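Local coordinates for protein tricorn protease (Thermoplasma acidophilum, PDB 1K32) that cleaves peptides as a serine protease, probably trimming proteasome products, with beta propellers thought to gate the passage of substrate, at residues Asp665-Leu670 with Asn707-Met712; Phe196-Asp201 with Glu1006-Pro1011; Ser432-Tyr437 with Tyr540-Met545. One frame throughout, in Å; residues are numbered along the deposited sequence.

The three contacts hold different elements, and no hydrogen bond crosses any of them. Interaction 1 is a buried meeting of two nearly parallel helices, made by methyl groups and a methionine thioether. Interactions 2 and 3 involve the propellers, partly buried and farther from the chain's centre, and each sets charged groups beside an aromatic contact: a phenylalanine face against a proline in interaction 2, a phenylalanine edge against a tyrosine face in interaction 3. Interaction 2 closes a loop of about 800 residues, tying a propeller blade to the protease end of the chain; interaction 3 joins neighbouring blades. The centres of interactions 2 and 3 are about 68 Å apart, on opposite sides of the chain's centre.

Interaction 1 of 3, residues Asp665-Leu670 with Asn707-Met712; sequences DEAWKL and NVIVEM
Two torsions carry the thioether of Met712 across to Ala667 and Trp668: chi1 stands at 101°, well off a staggered position, and chi2 bends the chain (73°), turning SD and CE toward the facing helix. Ile709, one turn earlier, has CG1 beside its own backbone N and CG2 beside the carbonyl carbon, and both branches reach the methyl of Ala667. That methyl is the small side chain of the pair: Ala667 CB lies 3.8 Å from Ile709 CD1 and 4.0 Å from Ile709 CG2. Met712 CE goes deeper, to the backbone, lying 3.3 Å from Ala667 O and 3.4 Å from Trp668 CA, with Trp668 CB a little farther away. The sulfur stands obliquely beside the indole, SD being 5.3 Å from the centroid of the five-membered ring of Trp668, a loose Met-aromatic contact. Tyr664 and Ala671 of helix 656-674 also touch Met712, so it packs among residues spaced i, i+3, i+4 and i+7, consistent with a knob in a hole. The segment axes approach to 10.3 Å and cross at -17°, close to parallel, within the C1 domain of the tricorn protease. Helix 678-693 adds Ile688 and Tyr692 against Met712, its Ser685 carbonyl takes the indole N-H of Trp668, and its Tyr689 meets the indole edge-to-face. With the indole N-H satisfied there and no hydrogen bond between the two segments, this pairing of helices rests on dispersion and shape: a flexible thioether fitted against backbone, and branched methyls closing on an alanine.

Interaction 2 of 3, residues Phe196-Asp201 with Glu1006-Pro1011; sequences FKKIVD and EIEYAP
Phe196 lays one face of its ring over Pro1011, whose CB stands 3.9 Å from the ring centroid and 17° off the ring normal, a CH-pi contact. Phe196 belongs to the last strand of a four-stranded antiparallel beta-propeller blade, and Pro1011 opens the short helix 1011-1015 that follows the parallel sheet of the S41-type protease fold; the contact thus joins a propeller edge to the C-terminal part of the chain. Pro1011 CB is off-centre, toward the CG side of the ring, 3.8 Å from Phe196 CG, while Pro1011 CD packs 4.0 Å from Phe196 CB. The phenyl has CG opposite its own carbonyl carbon (chi1 -65°), which turns the ring face toward Pro1011; it also touches Ile166 and Arg164 of strand 163-168, and Trp188 reaches Pro1011 from strand 186-192. With only a methyl at Phe196, as in an alanine, the proline CB is likely to lose the aromatic face it rests on, and a gap to open beside Ile166. Lys198 and Glu1008 carry opposite charges that lie near each other beyond salt-bridge reach, though the place of the Glu1008 carboxylate is doubtful. Asp201, held by Lys186 and Arg184 as well, forms a salt bridge with the lysine of its own segment: Lys198 NZ donates to Asp201 OD2 at 2.8 Å, meeting it on the anti side, 19° out of the carboxylate plane.

Interaction 3 of 3, residues Ser432-Tyr437 with Tyr540-Met545; sequences SRFIAY and YDLNDM
The aromatic part of the contact is a T-shaped pair: Phe434 drives the edge of its ring into the face of Tyr540, with centroids 4.9 Å apart and planes at 85°. Phe434 CZ stands 3.6 Å above the tyrosine plane, over its centre, and Phe434 CE1 leans toward the phenolic end, 3.7 Å from Tyr540 CZ. In both residues CG lies beside the backbone N, which turns the two rings into each other across the gap between the backbones. The phenol itself is tied down elsewhere, Tyr540 OH being hydrogen-bonded to the carbonyl of Ser483.

The cationic part comes from Arg433, which sets CG opposite its backbone N (chi1 176°), over the centre of one face of Phe434, and runs extended from there to NE. Its guanidinium meets the edge of Tyr540 and not its pi face: Arg433 NH2 is 3.6 Å from Tyr540 CD1, which sits over one face of the guanidinium. Salt bridges to Asp458 and Glu460 take up the charge and probably fix the rotation of the group.

The aliphatic part is small: Leu542 CD1 approaches obliquely from the side of the ring plane away from Arg433 CG, 3.8 Å from Phe434 CD2. Within the loop, Asn543 N donates to Asp541 OD1 at 3.2 Å in an Asx turn.

Phe434 starts strand 434-441, second in one antiparallel propeller blade, whereas the 540-545 loop falls between strands 512-517 and 550-551 of the next; Val456 of strand 451-458 touches both Phe434 and Leu542, Phe465 of strand 463-466 meets Leu542, and Phe479 of strand 474-479 packs on Phe434 from the second blade.

Interaction 1 of 3, residues Asp665-Leu670 with Asn707-Met712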
loop_
_atom_site.group_PDB
_atom_site.type_symbol
_atom_site.label_atom_id
_atom_site.label_comp_id
_atom_site.label_asym_id
_atom_site.label_seq_id
_atom_site.Cartn_x
_atom_site.Cartn_y
_atom_site.Cartn_z
ATOM N N ASP A 665 -41.373 38.560 22.691
ATOM C CA ASP A 665 -42.005 39.045 21.469
ATOM C C ASP A 665 -42.203 37.900 20.457
ATOM O O ASP A 665 -43.296 37.729 19.921
ATOM C CB ASP A 665 -41.172 40.169 20.847
ATOM C CG ASP A 665 -41.448 41.525 21.478
ATOM O OD1 ASP A 665 -40.721 42.475 21.139
ATOM O OD2 ASP A 665 -42.390 41.648 22.300
ATOM N N GLU A 666 -41.166 37.103 20.215
ATOM C CA GLU A 666 -41.292 35.988 19.266
ATOM C C GLU A 666 -42.278 34.922 19.751
ATOM O O GLU A 666 -43.047 34.372 18.957
ATOM C CB GLU A 666 -39.926 35.340 18.985
ATOM C CG GLU A 666 -39.981 34.316 17.858
ATOM C CD GLU A 666 -38.650 34.104 17.143
ATOM O OE1 GLU A 666 -38.682 33.761 15.936
ATOM O OE2 GLU A 666 -37.581 34.262 17.780
ATOM N N ALA A 667 -42.255 34.628 21.052
ATOM C CA ALA A 667 -43.164 33.631 21.627
ATOM C C ALA A 667 -44.605 34.107 21.445
ATOM O O ALA A 667 -45.486 33.337 21.091
ATOM C CB ALA A 667 -42.868 33.438 23.114
ATOM N N TRP A 668 -44.825 35.391 21.695
ATOM C CA TRP A 668 -46.143 36.005 21.553
ATOM C C TRP A 668 -46.579 35.965 20.074
ATOM O O TRP A 668 -47.710 35.598 19.767
ATOM C CB TRP A 668 -46.069 37.452 22.068
ATOM C CG TRP A 668 -47.293 38.277 21.832
ATOM C CD1 TRP A 668 -48.397 38.350 22.623
ATOM C CD2 TRP A 668 -47.545 39.118 20.705
ATOM N NE1 TRP A 668 -49.335 39.189 22.057
ATOM C CE2 TRP A 668 -48.834 39.674 20.877
ATOM C CE3 TRP A 668 -46.804 39.458 19.561
ATOM C CZ2 TRP A 668 -49.401 40.554 19.947
ATOM C CZ3 TRP A 668 -47.367 40.330 18.637
ATOM C CH2 TRP A 668 -48.657 40.869 18.837
ATOM N N LYS A 669 -45.665 36.323 19.173
ATOM C CA LYS A 669 -45.926 36.338 17.728
ATOM C C LYS A 669 -46.194 34.937 17.169
ATOM O O LYS A 669 -47.064 34.766 16.317
ATOM C CB LYS A 669 -44.743 36.990 16.991
ATOM C CG LYS A 669 -44.803 36.922 15.466
ATOM C CD LYS A 669 -43.835 37.934 14.842
ATOM C CE LYS A 669 -43.807 37.838 13.323
ATOM N NZ LYS A 669 -45.172 37.859 12.737
ATOM N N LEU A 670 -45.452 33.942 17.650
ATOM C CA LEU A 670 -45.653 32.564 17.209
ATOM C C LEU A 670 -47.023 32.081 17.688
ATOM O O LEU A 670 -47.781 31.496 16.934
ATOM C CB LEU A 670 -44.550 31.643 17.764
ATOM C CG LEU A 670 -43.178 31.665 17.067
ATOM C CD1 LEU A 670 -42.111 31.039 17.970
ATOM C CD2 LEU A 670 -43.267 30.905 15.746
ATOM N N ASN A 707 -41.921 31.448 33.206
ATOM C CA ASN A 707 -43.138 31.691 33.959
ATOM C C ASN A 707 -44.015 32.714 33.242
ATOM O O ASN A 707 -45.239 32.572 33.196
ATOM C CB ASN A 707 -42.806 32.198 35.370
ATOM C CG ASN A 707 -42.359 31.078 36.306
ATOM O OD1 ASN A 707 -41.214 30.588 36.246
ATOM N ND2 ASN A 707 -43.264 30.665 37.171
ATOM N N VAL A 708 -43.385 33.743 32.692
ATOM C CA VAL A 708 -44.116 34.788 31.992
ATOM C C VAL A 708 -44.654 34.279 30.665
ATOM O O VAL A 708 -45.841 34.430 30.383
ATOM C CB VAL A 708 -43.217 36.030 31.749
ATOM C CG1 VAL A 708 -43.982 37.107 30.962
ATOM C CG2 VAL A 708 -42.722 36.585 33.115
ATOM N N ILE A 709 -43.793 33.658 29.864
ATOM C CA ILE A 709 -44.217 33.150 28.558
ATOM C C ILE A 709 -45.344 32.128 28.650
ATOM O O ILE A 709 -46.299 32.170 27.872
ATOM C CB ILE A 709 -43.035 32.512 27.788
ATOM C CG1 ILE A 709 -42.138 33.617 27.226
ATOM C CG2 ILE A 709 -43.555 31.613 26.660
ATOM C CD1 ILE A 709 -40.970 33.128 26.432
ATOM N N VAL A 710 -45.223 31.206 29.600
ATOM C CA VAL A 710 -46.219 30.170 29.767
ATOM C C VAL A 710 -47.579 30.740 30.141
ATOM O O VAL A 710 -48.587 30.257 29.645
ATOM C CB VAL A 710 -45.773 29.139 30.841
ATOM C CG1 VAL A 710 -46.911 28.178 31.144
ATOM C CG2 VAL A 710 -44.556 28.371 30.338
ATOM N N GLU A 711 -47.599 31.743 31.026
ATOM C CA GLU A 711 -48.852 32.377 31.438
ATOM C C GLU A 711 -49.507 33.033 30.223
ATOM O O GLU A 711 -50.714 32.918 30.041
ATOM C CB GLU A 711 -48.608 33.439 32.527
ATOM C CG GLU A 711 -48.279 32.887 33.922
ATOM C CD GLU A 711 -49.512 32.448 34.702
ATOM O OE1 GLU A 711 -49.361 32.001 35.860
ATOM O OE2 GLU A 711 -50.638 32.556 34.169
ATOM N N MET A 712 -48.717 33.717 29.394
ATOM C CA MET A 712 -49.288 34.344 28.209
ATOM C C MET A 712 -49.759 33.246 27.255
ATOM O O MET A 712 -50.814 33.377 26.661
ATOM C CB MET A 712 -48.292 35.314 27.536
ATOM C CG MET A 712 -47.556 34.823 26.316
ATOM S SD MET A 712 -48.436 34.655 24.733
ATOM C CE MET A 712 -47.190 33.804 23.898
#

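Interaction 2 of 3, residues Phe196-Asp201 with Glu1006-Pro1011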
loop_
_atom_site.group_PDB
_atom_site.type_symbol
_atom_site.label_atom_id
_atom_site.label_comp_id
_atom_site.label_asym_id
_atom_site.label_seq_id
_atom_site.Cartn_x
_atom_site.Cartn_y
_atom_site.Cartn_z
ATOM N N PHE A 196 -62.904 6.567 51.038
ATOM C CA PHE A 196 -62.863 7.930 50.529
ATOM C C PHE A 196 -64.036 8.334 49.657
ATOM O O PHE A 196 -64.654 7.512 48.991
ATOM C CB PHE A 196 -61.571 8.165 49.746
ATOM C CG PHE A 196 -60.336 8.081 50.582
ATOM C CD1 PHE A 196 -59.886 6.857 51.062
ATOM C CD2 PHE A 196 -59.614 9.232 50.890
ATOM C CE1 PHE A 196 -58.730 6.778 51.838
ATOM C CE2 PHE A 196 -58.460 9.163 51.663
ATOM C CZ PHE A 196 -58.020 7.929 52.135
ATOM N N LYS A 197 -64.307 9.632 49.660
ATOM C CA LYS A 197 -65.381 10.213 48.884
ATOM C C LYS A 197 -64.836 11.421 48.122
ATOM O O LYS A 197 -64.009 12.169 48.640
ATOM C CB LYS A 197 -66.506 10.655 49.825
ATOM C CG LYS A 197 -67.548 11.548 49.189
ATOM C CD LYS A 197 -68.555 12.035 50.228
ATOM C CE LYS A 197 -69.641 12.887 49.583
ATOM N NZ LYS A 197 -70.612 13.413 50.592
ATOM N N LYS A 198 -65.288 11.603 46.889
ATOM C CA LYS A 198 -64.861 12.744 46.082
ATOM C C LYS A 198 -65.732 13.935 46.506
ATOM O O LYS A 198 -66.956 13.884 46.369
ATOM C CB LYS A 198 -65.073 12.424 44.604
ATOM C CG LYS A 198 -64.514 13.444 43.628
ATOM C CD LYS A 198 -64.774 12.993 42.195
ATOM C CE LYS A 198 -66.282 12.840 41.960
ATOM N NZ LYS A 198 -66.571 12.354 40.594
ATOM N N ILE A 199 -65.123 14.995 47.038
ATOM C CA ILE A 199 -65.905 16.149 47.496
ATOM C C ILE A 199 -65.834 17.403 46.627
ATOM O O ILE A 199 -66.749 18.230 46.653
ATOM C CB ILE A 199 -65.539 16.558 48.952
ATOM C CG1 ILE A 199 -64.022 16.667 49.101
ATOM C CG2 ILE A 199 -66.116 15.556 49.946
ATOM C CD1 ILE A 199 -63.597 17.262 50.429
ATOM N N VAL A 200 -64.752 17.563 45.876
ATOM C CA VAL A 200 -64.621 18.721 44.996
ATOM C C VAL A 200 -64.315 18.267 43.565
ATOM O O VAL A 200 -63.205 17.832 43.245
ATOM C CB VAL A 200 -63.534 19.683 45.490
ATOM C CG1 VAL A 200 -63.408 20.858 44.532
ATOM C CG2 VAL A 200 -63.896 20.195 46.879
ATOM N N ASP A 201 -65.343 18.353 42.727
ATOM C CA ASP A 201 -65.285 17.988 41.328
ATOM C C ASP A 201 -66.083 19.076 40.605
ATOM O O ASP A 201 -67.301 18.996 40.497
ATOM C CB ASP A 201 -65.942 16.616 41.119
ATOM C CG ASP A 201 -65.738 16.071 39.712
ATOM O OD1 ASP A 201 -65.682 16.879 38.759
ATOM O OD2 ASP A 201 -65.653 14.830 39.558
ATOM N N GLU A 1006 -68.685 4.435 33.395
ATOM C CA GLU A 1006 -67.716 5.122 34.226
ATOM C C GLU A 1006 -67.323 4.281 35.439
ATOM O O GLU A 1006 -68.172 3.854 36.220
ATOM C CB GLU A 1006 -68.273 6.466 34.702
ATOM C CG GLU A 1006 -67.319 7.198 35.641
ATOM C CD GLU A 1006 -67.931 8.438 36.280
ATOM O OE1 GLU A 1006 -67.259 9.039 37.141
ATOM O OE2 GLU A 1006 -69.073 8.811 35.931
ATOM N N ILE A 1007 -66.029 4.032 35.582
ATOM C CA ILE A 1007 -65.531 3.276 36.720
ATOM C C ILE A 1007 -64.389 4.070 37.323
ATOM O O ILE A 1007 -63.291 4.099 36.774
ATOM C CB ILE A 1007 -65.004 1.862 36.324
ATOM C CG1 ILE A 1007 -66.153 0.991 35.815
ATOM C CG2 ILE A 1007 -64.379 1.168 37.533
ATOM C CD1 ILE A 1007 -66.469 1.207 34.380
ATOM N N GLU A 1008 -64.666 4.736 38.440
ATOM C CA GLU A 1008 -63.659 5.508 39.147
ATOM C C GLU A 1008 -62.635 4.537 39.727
ATOM O O GLU A 1008 -62.909 3.350 39.912
ATOM C CB GLU A 1008 -64.279 6.279 40.318
ATOM C CG GLU A 1008 -65.262 7.370 39.952
ATOM C CD GLU A 1008 -64.609 8.510 39.197
ATOM O OE1 GLU A 1008 -63.570 9.026 39.674
ATOM O OE2 GLU A 1008 -65.137 8.891 38.127
ATOM N N TYR A 1009 -61.454 5.056 40.015
ATOM C CA TYR A 1009 -60.397 4.276 40.630
ATOM C C TYR A 1009 -60.116 5.093 41.894
ATOM O O TYR A 1009 -59.222 5.929 41.920
ATOM C CB TYR A 1009 -59.167 4.239 39.723
ATOM C CG TYR A 1009 -58.209 3.093 39.999
ATOM C CD1 TYR A 1009 -57.938 2.671 41.300
ATOM C CD2 TYR A 1009 -57.537 2.464 38.949
ATOM C CE1 TYR A 1009 -57.014 1.651 41.549
ATOM C CE2 TYR A 1009 -56.619 1.453 39.181
ATOM C CZ TYR A 1009 -56.360 1.054 40.478
ATOM O OH TYR A 1009 -55.425 0.073 40.683
ATOM N N ALA A 1010 -60.911 4.853 42.934
ATOM C CA ALA A 1010 -60.795 5.577 44.197
ATOM C C ALA A 1010 -59.550 5.248 45.021
ATOM O O ALA A 1010 -58.926 4.209 44.831
ATOM C CB ALA A 1010 -62.032 5.335 45.023
ATOM N N PRO A 1011 -59.184 6.139 45.965
ATOM C CA PRO A 1011 -58.007 5.911 46.807
ATOM C C PRO A 1011 -58.111 4.586 47.553
ATOM O O PRO A 1011 -57.132 3.857 47.663
ATOM C CB PRO A 1011 -58.015 7.115 47.749
ATOM C CG PRO A 1011 -58.613 8.194 46.897
ATOM C CD PRO A 1011 -59.776 7.458 46.252
#

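Interaction 3 of 3, residues Ser432-Tyr437 with Tyr540-Met545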
loop_
_atom_site.group_PDB
_atom_site.type_symbol
_atom_site.label_atom_id
_atom_site.label_comp_id
_atom_site.label_asym_id
_atom_site.label_seq_id
_atom_site.Cartn_x
_atom_site.Cartn_y
_atom_site.Cartn_z
ATOM N N SER A 432 -28.378 31.467 -13.917
ATOM C CA SER A 432 -29.425 32.284 -13.289
ATOM C C SER A 432 -30.723 32.430 -14.077
ATOM O O SER A 432 -31.526 33.323 -13.803
ATOM C CB SER A 432 -28.866 33.678 -12.978
ATOM O OG SER A 432 -27.696 33.588 -12.177
ATOM N N ARG A 433 -30.953 31.544 -15.038
ATOM C CA ARG A 433 -32.161 31.634 -15.848
ATOM C C ARG A 433 -33.401 30.874 -15.350
ATOM O O ARG A 433 -34.528 31.337 -15.544
ATOM C CB ARG A 433 -31.851 31.210 -17.282
ATOM C CG ARG A 433 -33.082 31.173 -18.162
ATOM C CD ARG A 433 -32.728 31.269 -19.630
ATOM N NE ARG A 433 -33.910 31.085 -20.458
ATOM C CZ ARG A 433 -33.903 31.111 -21.786
ATOM N NH1 ARG A 433 -35.032 30.927 -22.460
ATOM N NH2 ARG A 433 -32.768 31.327 -22.437
ATOM N N PHE A 434 -33.199 29.725 -14.712
ATOM C CA PHE A 434 -34.322 28.928 -14.236
ATOM C C PHE A 434 -34.306 28.673 -12.731
ATOM O O PHE A 434 -33.248 28.626 -12.089
ATOM C CB PHE A 434 -34.358 27.558 -14.938
ATOM C CG PHE A 434 -34.097 27.612 -16.412
ATOM C CD1 PHE A 434 -32.826 27.370 -16.916
ATOM C CD2 PHE A 434 -35.126 27.894 -17.305
ATOM C CE1 PHE A 434 -32.587 27.406 -18.295
ATOM C CE2 PHE A 434 -34.891 27.931 -18.682
ATOM C CZ PHE A 434 -33.627 27.688 -19.174
ATOM N N ILE A 435 -35.501 28.492 -12.185
ATOM C CA ILE A 435 -35.670 28.192 -10.775
ATOM C C ILE A 435 -36.581 26.969 -10.751
ATOM O O ILE A 435 -37.722 27.022 -11.212
ATOM C CB ILE A 435 -36.327 29.382 -10.017
ATOM C CG1 ILE A 435 -35.471 30.647 -10.200
ATOM C CG2 ILE A 435 -36.477 29.050 -8.531
ATOM C CD1 ILE A 435 -36.025 31.899 -9.540
ATOM N N ALA A 436 -36.062 25.853 -10.257
ATOM C CA ALA A 436 -36.850 24.630 -10.175
ATOM C C ALA A 436 -37.199 24.431 -8.713
ATOM O O ALA A 436 -36.354 24.625 -7.840
ATOM C CB ALA A 436 -36.044 23.441 -10.695
ATOM N N TYR A 437 -38.437 24.033 -8.447
ATOM C CA TYR A 437 -38.884 23.844 -7.076
ATOM C C TYR A 437 -40.003 22.813 -6.936
ATOM O O TYR A 437 -40.802 22.618 -7.859
ATOM C CB TYR A 437 -39.359 25.187 -6.514
ATOM C CG TYR A 437 -40.405 25.866 -7.379
ATOM C CD1 TYR A 437 -41.766 25.709 -7.124
ATOM C CD2 TYR A 437 -40.029 26.654 -8.464
ATOM C CE1 TYR A 437 -42.734 26.323 -7.932
ATOM C CE2 TYR A 437 -40.990 27.277 -9.289
ATOM C CZ TYR A 437 -42.334 27.102 -9.016
ATOM O OH TYR A 437 -43.276 27.667 -9.853
ATOM N N TYR A 540 -33.529 25.901 -25.955
ATOM C CA TYR A 540 -34.272 25.542 -24.747
ATOM C C TYR A 540 -35.749 25.495 -25.117
ATOM O O TYR A 540 -36.219 26.292 -25.925
ATOM C CB TYR A 540 -34.121 26.602 -23.655
ATOM C CG TYR A 540 -32.842 26.581 -22.862
ATOM C CD1 TYR A 540 -32.146 27.767 -22.622
ATOM C CD2 TYR A 540 -32.352 25.395 -22.290
ATOM C CE1 TYR A 540 -31.008 27.782 -21.838
ATOM C CE2 TYR A 540 -31.206 25.401 -21.498
ATOM C CZ TYR A 540 -30.545 26.602 -21.275
ATOM O OH TYR A 540 -29.440 26.664 -20.468
ATOM N N ASP A 541 -36.477 24.565 -24.514
ATOM C CA ASP A 541 -37.912 24.433 -24.740
ATOM C C ASP A 541 -38.429 23.595 -23.576
ATOM O O ASP A 541 -38.325 22.367 -23.598
ATOM C CB ASP A 541 -38.193 23.726 -26.062
ATOM C CG ASP A 541 -39.672 23.624 -26.357
ATOM O OD1 ASP A 541 -40.476 24.093 -25.528
ATOM O OD2 ASP A 541 -40.031 23.075 -27.420
ATOM N N LEU A 542 -38.973 24.268 -22.566
ATOM C CA LEU A 542 -39.468 23.601 -21.373
ATOM C C LEU A 542 -40.872 23.027 -21.487
ATOM O O LEU A 542 -41.378 22.447 -20.537
ATOM C CB LEU A 542 -39.398 24.550 -20.174
ATOM C CG LEU A 542 -38.066 25.264 -19.907
ATOM C CD1 LEU A 542 -38.024 25.718 -18.456
ATOM C CD2 LEU A 542 -36.908 24.351 -20.175
ATOM N N ASN A 543 -41.508 23.181 -22.640
ATOM C CA ASN A 543 -42.843 22.625 -22.810
ATOM C C ASN A 543 -42.780 21.100 -22.797
ATOM O O ASN A 543 -41.817 20.503 -23.303
ATOM C CB ASN A 543 -43.451 23.111 -24.118
ATOM C CG ASN A 543 -43.632 24.611 -24.143
ATOM O OD1 ASN A 543 -43.013 25.314 -24.944
ATOM N ND2 ASN A 543 -44.473 25.114 -23.251
ATOM N N ASP A 544 -43.798 20.481 -22.196
ATOM C CA ASP A 544 -43.898 19.023 -22.100
ATOM C C ASP A 544 -42.629 18.356 -21.616
ATOM O O ASP A 544 -42.301 17.255 -22.058
ATOM C CB ASP A 544 -44.242 18.407 -23.457
ATOM C CG ASP A 544 -45.554 18.892 -24.002
ATOM O OD1 ASP A 544 -46.586 18.741 -23.322
ATOM O OD2 ASP A 544 -45.549 19.421 -25.128
ATOM N N MET A 545 -41.908 18.987 -20.708
ATOM C CA MET A 545 -40.680 18.351 -20.271
ATOM C C MET A 545 -40.875 17.076 -19.441
ATOM O O MET A 545 -39.975 16.248 -19.376
ATOM C CB MET A 545 -39.771 19.363 -19.564
ATOM C CG MET A 545 -40.341 20.085 -18.378
ATOM S SD MET A 545 -39.091 21.263 -17.787
ATOM C CE MET A 545 -40.091 22.544 -17.319
#